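Local coordinates for Dps family DNA-binding stress response protein (Thermosynechococcus elongatus, PDB 2C41) that probably binds and oxidises iron and associates with DNA as a dodecameric, ferritin-like Dps protein of the stress response, at residues C[10-13]-C[14-17]; C[38-41]-C[42-46]; C[87-90]-C[91-95]. All coordinates share one frame; numbering follows the deposited sequence.

Contact 1: residues C[10-13]-C[14-17]; sequences QVLT and TLKR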
loop_
_atom_site.group_PDB
_atom_site.type_symbol
_atom_site.label_atom_id
_atom_site.label_comp_id
_atom_site.label_asym_id
_atom_site.label_seq_id
_atom_site.Cartn_x
_atom_site.Cartn_y
_atom_site.Cartn_z
ATOM N N GLN C 10 -28.494 31.201 -14.066
ATOM C CA GLN C 10 -27.834 30.754 -15.291
ATOM C C GLN C 10 -26.714 29.756 -15.006
ATOM O O GLN C 10 -26.561 28.778 -15.730
ATOM C CB GLN C 10 -27.282 31.940 -16.086
ATOM C CG GLN C 10 -28.372 32.761 -16.770
ATOM C CD GLN C 10 -27.819 33.952 -17.530
ATOM O OE1 GLN C 10 -26.883 33.822 -18.319
ATOM N NE2 GLN C 10 -28.405 35.121 -17.302
ATOM N N VAL C 11 -25.932 29.999 -13.953
ATOM C CA VAL C 11 -24.874 29.053 -13.573
ATOM C C VAL C 11 -25.465 27.664 -13.290
ATOM O O VAL C 11 -24.949 26.645 -13.769
ATOM C CB VAL C 11 -24.050 29.549 -12.363
ATOM C CG1 VAL C 11 -23.187 28.422 -11.804
ATOM C CG2 VAL C 11 -23.172 30.715 -12.765
ATOM N N LEU C 12 -26.547 27.623 -12.518
ATOM C CA LEU C 12 -27.204 26.356 -12.204
ATOM C C LEU C 12 -27.670 25.639 -13.468
ATOM O O LEU C 12 -27.512 24.419 -13.593
ATOM C CB LEU C 12 -28.365 26.569 -11.232
ATOM C CG LEU C 12 -27.921 26.947 -9.816
ATOM C CD1 LEU C 12 -29.131 27.345 -8.962
ATOM C CD2 LEU C 12 -27.150 25.800 -9.176
ATOM N N THR C 13 -28.204 26.403 -14.420
ATOM C CA THR C 13 -28.619 25.843 -15.710
ATOM C C THR C 13 -27.422 25.185 -16.414
ATOM O O THR C 13 -27.544 24.070 -16.918
ATOM C CB THR C 13 -29.291 26.930 -16.591
ATOM O OG1 THR C 13 -30.493 27.368 -15.949
ATOM C CG2 THR C 13 -29.607 26.406 -17.984
ATOM N N THR C 14 -26.266 25.853 -16.406
ATOM C CA THR C 14 -25.068 25.288 -17.039
ATOM C C THR C 14 -24.653 23.981 -16.366
ATOM O O THR C 14 -24.276 23.031 -17.049
ATOM C CB THR C 14 -23.856 26.251 -17.077
ATOM O OG1 THR C 14 -23.228 26.328 -15.785
ATOM C CG2 THR C 14 -24.264 27.649 -17.582
ATOM N N LEU C 15 -24.739 23.926 -15.039
ATOM C CA LEU C 15 -24.296 22.720 -14.315
ATOM C C LEU C 15 -25.174 21.517 -14.653
ATOM O O LEU C 15 -24.679 20.408 -14.786
ATOM C CB LEU C 15 -24.248 22.945 -12.801
ATOM C CG LEU C 15 -23.098 23.844 -12.330
ATOM C CD1 LEU C 15 -23.386 24.456 -10.962
ATOM C CD2 LEU C 15 -21.736 23.086 -12.346
ATOM N N LYS C 16 -26.473 21.746 -14.799
ATOM C CA LYS C 16 -27.382 20.655 -15.157
ATOM C C LYS C 16 -27.045 20.102 -16.542
ATOM O O LYS C 16 -26.966 18.881 -16.729
ATOM C CB LYS C 16 -28.844 21.111 -15.088
ATOM C CG LYS C 16 -29.324 21.398 -13.676
ATOM C CD LYS C 16 -30.824 21.153 -13.581
ATOM C CE LYS C 16 -31.566 22.175 -12.737
ATOM N NZ LYS C 16 -30.860 22.768 -11.562
ATOM N N ARG C 17 -26.839 21.001 -17.504
ATOM C CA ARG C 17 -26.464 20.603 -18.859
ATOM C C ARG C 17 -25.127 19.858 -18.860
ATOM O O ARG C 17 -25.000 18.802 -19.485
ATOM C CB ARG C 17 -26.393 21.824 -19.788
ATOM C CG ARG C 17 -25.882 21.502 -21.206
ATOM C CD ARG C 17 -26.066 22.683 -22.192
ATOM N NE ARG C 17 -25.908 23.996 -21.557
ATOM C CZ ARG C 17 -24.752 24.516 -21.135
ATOM N NH1 ARG C 17 -23.615 23.843 -21.265
ATOM N NH2 ARG C 17 -24.741 25.723 -20.572
HETATM O O HOH W 1 -28.115 23.267 -11.222
#

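Contact 2: residues C[38-41]-C[42-46]; sequences GPLF and RDLHL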
loop_
_atom_site.group_PDB
_atom_site.type_symbol
_atom_site.label_atom_id
_atom_site.label_comp_id
_atom_site.label_asym_id
_atom_site.label_seq_id
_atom_site.Cartn_x
_atom_site.Cartn_y
_atom_site.Cartn_z
ATOM N N GLY C 38 -11.603 -5.685 -33.671
ATOM C CA GLY C 38 -10.499 -5.650 -34.610
ATOM C C GLY C 38 -9.156 -5.800 -33.919
ATOM O O GLY C 38 -9.086 -5.928 -32.691
ATOM N N PRO C 39 -8.069 -5.764 -34.706
ATOM C CA PRO C 39 -6.710 -5.999 -34.202
ATOM C C PRO C 39 -6.213 -5.006 -33.139
ATOM O O PRO C 39 -5.181 -5.254 -32.514
ATOM C CB PRO C 39 -5.844 -5.895 -35.466
ATOM C CG PRO C 39 -6.771 -6.116 -36.608
ATOM C CD PRO C 39 -8.089 -5.549 -36.166
ATOM N N LEU C 40 -6.926 -3.895 -32.956
ATOM C CA LEU C 40 -6.576 -2.904 -31.937
ATOM C C LEU C 40 -7.386 -3.098 -30.658
ATOM O O LEU C 40 -7.403 -2.213 -29.787
ATOM C CB LEU C 40 -6.802 -1.482 -32.471
ATOM C CG LEU C 40 -6.224 -1.165 -33.854
ATOM C CD1 LEU C 40 -6.599 0.257 -34.284
ATOM C CD2 LEU C 40 -4.711 -1.372 -33.893
ATOM N N PHE C 41 -8.053 -4.246 -30.543
ATOM C CA PHE C 41 -9.037 -4.430 -29.480
ATOM C C PHE C 41 -8.552 -4.084 -28.065
ATOM O O PHE C 41 -9.166 -3.263 -27.388
ATOM C CB PHE C 41 -9.663 -5.827 -29.487
ATOM C CG PHE C 41 -10.642 -6.020 -28.371
ATOM C CD1 PHE C 41 -11.912 -5.459 -28.443
ATOM C CD2 PHE C 41 -10.269 -6.694 -27.209
ATOM C CE1 PHE C 41 -12.819 -5.603 -27.391
ATOM C CE2 PHE C 41 -11.168 -6.844 -26.154
ATOM C CZ PHE C 41 -12.446 -6.305 -26.245
ATOM N N ARG C 42 -7.474 -4.708 -27.606
ATOM C CA ARG C 42 -7.079 -4.513 -26.208
ATOM C C ARG C 42 -6.755 -3.039 -25.961
ATOM O O ARG C 42 -7.253 -2.447 -24.993
ATOM C CB ARG C 42 -5.909 -5.426 -25.797
ATOM C CG ARG C 42 -5.461 -5.230 -24.347
ATOM C CD ARG C 42 -4.222 -6.056 -23.994
ATOM N NE ARG C 42 -3.635 -5.649 -22.704
ATOM C CZ ARG C 42 -2.906 -4.546 -22.497
ATOM N NH1 ARG C 42 -2.656 -3.686 -23.481
ATOM N NH2 ARG C 42 -2.424 -4.293 -21.285
ATOM N N ASP C 43 -5.953 -2.456 -26.854
ATOM C CA ASP C 43 -5.525 -1.055 -26.745
ATOM C C ASP C 43 -6.735 -0.118 -26.650
ATOM O O ASP C 43 -6.797 0.730 -25.762
ATOM C CB ASP C 43 -4.638 -0.653 -27.934
ATOM C CG ASP C 43 -3.741 0.560 -27.635
ATOM O OD1 ASP C 43 -3.292 0.719 -26.474
ATOM O OD2 ASP C 43 -3.449 1.342 -28.574
ATOM N N LEU C 44 -7.692 -0.281 -27.559
ATOM C CA LEU C 44 -8.869 0.590 -27.567
ATOM C C LEU C 44 -9.882 0.282 -26.465
ATOM O O LEU C 44 -10.474 1.196 -25.890
ATOM C CB LEU C 44 -9.528 0.613 -28.945
ATOM C CG LEU C 44 -8.773 1.546 -29.918
ATOM C CD1 LEU C 44 -9.280 1.406 -31.313
ATOM C CD2 LEU C 44 -8.855 3.018 -29.489
ATOM N N HIS C 45 -10.067 -1.001 -26.166
ATOM C CA HIS C 45 -10.893 -1.423 -25.024
ATOM C C HIS C 45 -10.426 -0.664 -23.770
ATOM O O HIS C 45 -11.235 -0.083 -23.023
ATOM C CB HIS C 45 -10.749 -2.943 -24.864
ATOM C CG HIS C 45 -11.674 -3.559 -23.862
ATOM N ND1 HIS C 45 -13.047 -3.538 -23.998
ATOM C CD2 HIS C 45 -11.417 -4.274 -22.739
ATOM C CE1 HIS C 45 -13.595 -4.196 -22.993
ATOM N NE2 HIS C 45 -12.629 -4.655 -22.218
ATOM N N LEU C 46 -9.109 -0.628 -23.572
ATOM C CA LEU C 46 -8.519 0.094 -22.439
ATOM C C LEU C 46 -8.682 1.608 -22.559
ATOM O O LEU C 46 -9.057 2.261 -21.582
ATOM C CB LEU C 46 -7.036 -0.253 -22.284
ATOM C CG LEU C 46 -6.817 -1.659 -21.737
ATOM C CD1 LEU C 46 -5.353 -2.090 -21.838
ATOM C CD2 LEU C 46 -7.326 -1.719 -20.292
#

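Contact 3: residues C[87-90]-C[91-95]; sequences TPSS and GQLTV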
loop_
_atom_site.group_PDB
_atom_site.type_symbol
_atom_site.label_atom_id
_atom_site.label_comp_id
_atom_site.label_asym_id
_atom_site.label_seq_id
_atom_site.Cartn_x
_atom_site.Cartn_y
_atom_site.Cartn_z
ATOM N N THR C 87 -24.463 14.237 -28.252
ATOM C CA THR C 87 -25.230 13.229 -28.978
ATOM C C THR C 87 -25.120 11.874 -28.275
ATOM O O THR C 87 -24.006 11.339 -28.128
ATOM C CB THR C 87 -24.737 13.078 -30.438
ATOM O OG1 THR C 87 -24.940 14.311 -31.140
ATOM C CG2 THR C 87 -25.494 11.969 -31.146
ATOM N N PRO C 88 -26.264 11.303 -27.844
ATOM C CA PRO C 88 -26.179 9.935 -27.337
ATOM C C PRO C 88 -25.927 8.991 -28.511
ATOM O O PRO C 88 -26.538 9.138 -29.573
ATOM C CB PRO C 88 -27.560 9.698 -26.708
ATOM C CG PRO C 88 -28.477 10.616 -27.459
ATOM C CD PRO C 88 -27.646 11.826 -27.806
ATOM N N SER C 89 -24.997 8.059 -28.340
ATOM C CA SER C 89 -24.594 7.192 -29.437
ATOM C C SER C 89 -25.760 6.319 -29.876
ATOM O O SER C 89 -26.502 5.812 -29.035
ATOM C CB SER C 89 -23.415 6.318 -29.023
ATOM O OG SER C 89 -22.834 5.703 -30.162
ATOM N N SER C 90 -25.902 6.145 -31.188
ATOM C CA SER C 90 -27.004 5.384 -31.753
ATOM C C SER C 90 -26.524 4.450 -32.865
ATOM O O SER C 90 -25.773 4.862 -33.756
ATOM C CB SER C 90 -28.072 6.350 -32.278
ATOM O OG SER C 90 -29.184 5.655 -32.805
ATOM N N GLY C 91 -26.938 3.189 -32.787
ATOM C CA GLY C 91 -26.721 2.222 -33.864
ATOM C C GLY C 91 -25.342 1.597 -33.920
ATOM O O GLY C 91 -24.444 1.934 -33.135
ATOM N N GLN C 92 -25.178 0.670 -34.857
ATOM C CA GLN C 92 -23.906 -0.017 -35.050
ATOM C C GLN C 92 -22.898 0.938 -35.690
ATOM O O GLN C 92 -23.201 1.602 -36.680
ATOM C CB GLN C 92 -24.100 -1.266 -35.918
ATOM C CG GLN C 92 -25.152 -2.247 -35.396
ATOM C CD GLN C 92 -24.643 -3.148 -34.280
ATOM O OE1 GLN C 92 -23.508 -3.632 -34.316
ATOM N NE2 GLN C 92 -25.494 -3.399 -33.290
ATOM N N LEU C 93 -21.709 1.016 -35.101
ATOM C CA LEU C 93 -20.668 1.930 -35.571
ATOM C C LEU C 93 -19.359 1.183 -35.782
ATOM O O LEU C 93 -19.057 0.229 -35.052
ATOM C CB LEU C 93 -20.426 3.042 -34.545
ATOM C CG LEU C 93 -21.593 3.908 -34.051
ATOM C CD1 LEU C 93 -21.104 4.846 -32.950
ATOM C CD2 LEU C 93 -22.218 4.692 -35.190
ATOM N N THR C 94 -18.571 1.627 -36.759
ATOM C CA THR C 94 -17.197 1.144 -36.875
ATOM C C THR C 94 -16.374 1.780 -35.765
ATOM O O THR C 94 -16.804 2.771 -35.148
ATOM C CB THR C 94 -16.543 1.512 -38.228
ATOM O OG1 THR C 94 -16.350 2.933 -38.303
ATOM C CG2 THR C 94 -17.391 1.028 -39.420
ATOM N N VAL C 95 -15.193 1.228 -35.507
ATOM C CA VAL C 95 -14.286 1.832 -34.531
ATOM C C VAL C 95 -13.948 3.279 -34.927
ATOM O O VAL C 95 -13.972 4.179 -34.081
ATOM C CB VAL C 95 -13.014 0.972 -34.310
ATOM C CG1 VAL C 95 -12.104 1.621 -33.302
ATOM C CG2 VAL C 95 -13.400 -0.421 -33.819
#

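Contact 1: residues C[10-13]-C[14-17]
Thr14 turns its hydroxyl back onto the helix one turn earlier, OG1 donating to Val11 O over 2.7 Å. The bond lies in the carbonyl plane on a lone pair, with a C=O...OG1 angle of 131°. It is possible because OG1 sits between the backbone N and the carbonyl carbon (chi1 77°), which also brings CG2 to 3.2 Å from Gln10 O. Val11 O is gripped twice, since Leu15 N donates to it as well, at 3.0 Å. Alongside, Val11 and Leu15 point the same way and meet through CG1 and CD1 at 4.1 Å, while Leu12 CD2 reaches the same Leu15 CD1 at 4.4 Å. On another side of the helix a water donates to Leu12 O (2.7 Å) and accepts from Lys16 NZ (2.8 Å), whose bent chain also lets NZ bond to Gln72 O. Further out, Arg17 forms salt bridges with Asp116 and Glu112 of helix 95-122. The buried Thr14 hydroxyl thus bridges Val11 O of its own helix and the Tyr132 hydroxyl of helix 126-149, to which it is also hydrogen-bonded, a polar tie between two helices of the ferritin-like four-helix bundle.

Contact 2: residues C[38-41]-C[42-46]
Phe41 and His45, one turn apart at the start of helix 41-68, form an offset stack with centroids 4.7 Å apart and planes inclined at 23°. The overlap is partial: Phe41 CZ lies over one His45 face, toward its rim, 3.6 Å from ND1. In return His45 CB approaches the phenyl face in a CH-pi contact, 4.1 Å from the ring centroid. Both side chains run alongside each other because each carries CG anti to its backbone nitrogen, with chi1 178° for Phe41. Their backbones are tied too, His45 N donating to Phe41 O at 2.7 Å. An alanine in place of Phe41 would probably leave one imidazole face without its stacking partner and Phe145 of a second subunit without its edge-to-face mate. Leu40 lies side by side with Leu44, CB of Leu40 4.0 Å from CD1 of Leu44, and from the N-cap position its O accepts from Leu44 N at 3.0 Å. Leu40 is also the third residue of a type I turn from Gly38 to Phe41, closed by Phe41 N bonding to Gly38 O. Leu46 CD1 lies over the centre of the Arg42 guanidinium face, and Arg42 forms salt bridges with Asp43 and Glu50 of the second subunit. His45 also stacks on His33 of helix 6-35 and touches Glu64 of a fourth subunit, consistent with the intersubunit ferroxidase site of Dps proteins, while Leu44 packs on Phe149 of helix 126-149.

Contact 3: residues C[87-90]-C[91-95]
The connection between helix 80-83 and helix 95-122 makes an extended bend here, within which Leu93 leans onto Ser89. Leu93 directs its CB toward segment 87-90, and its CD1 methyl comes within 3.4 Å of Ser89 OG. The other branch, CD2, lies 3.8 Å from Ser90 O, so the two methyls meet a side-chain oxygen and a backbone oxygen in turn. No hydrogen bond joins segments 87-90 and 91-95 directly. Instead, Ser89 places OG anti to its backbone nitrogen (chi1 -167°), where it bonds to Glu101 of helix 95-122 and to Lys31 of helix 6-35. Lys31 also donates to Gly91 O, and so links the two limbs of the bend. At Gly91 the backbone has a positive phi of 80°, and a side-chain carbon would clash with Ser90 O, which favours glycine. The outer part of the bend meets a fourth subunit: Asp76 of that chain accepts from Gly91 N, and its Gln72 accepts from Gln92 NE2. Leu93 packs inward on Lys31, Met98 and Glu101. At the far end Thr94 takes the N-cap position, its side chain capping a backbone N just beyond Val95, while Gln97 OE1 accepts from Thr94 N. Thr94 and Val95 pack on Asp154 of the second subunit. As in other Dps proteins, the connection between the second and third bundle helices carries a short helix, 80-83; here it ends in an N-capped helix start.

In the fold
From the N terminus, the chain first meets contact 1 on helix 6-35, then contact 2, where the turn after that helix starts helix 41-68, and finally contact 3, in the connection leading to helix 95-122. Each joins adjoining residues and closes only a local turn or bend; they lie in series, neither nesting nor crossing. Contacts 1 and 2 sit on opposite sides of the chain's centre, their own centres about 36 Å apart. Contacts 2 and 3 do touch, Leu44 CD1 packing on Val95 CG1 at 3.5 Å, which brings the starts of helices 41-68 and 95-122 together. Both reach the second subunit, whereas contact 1 touches no other chain.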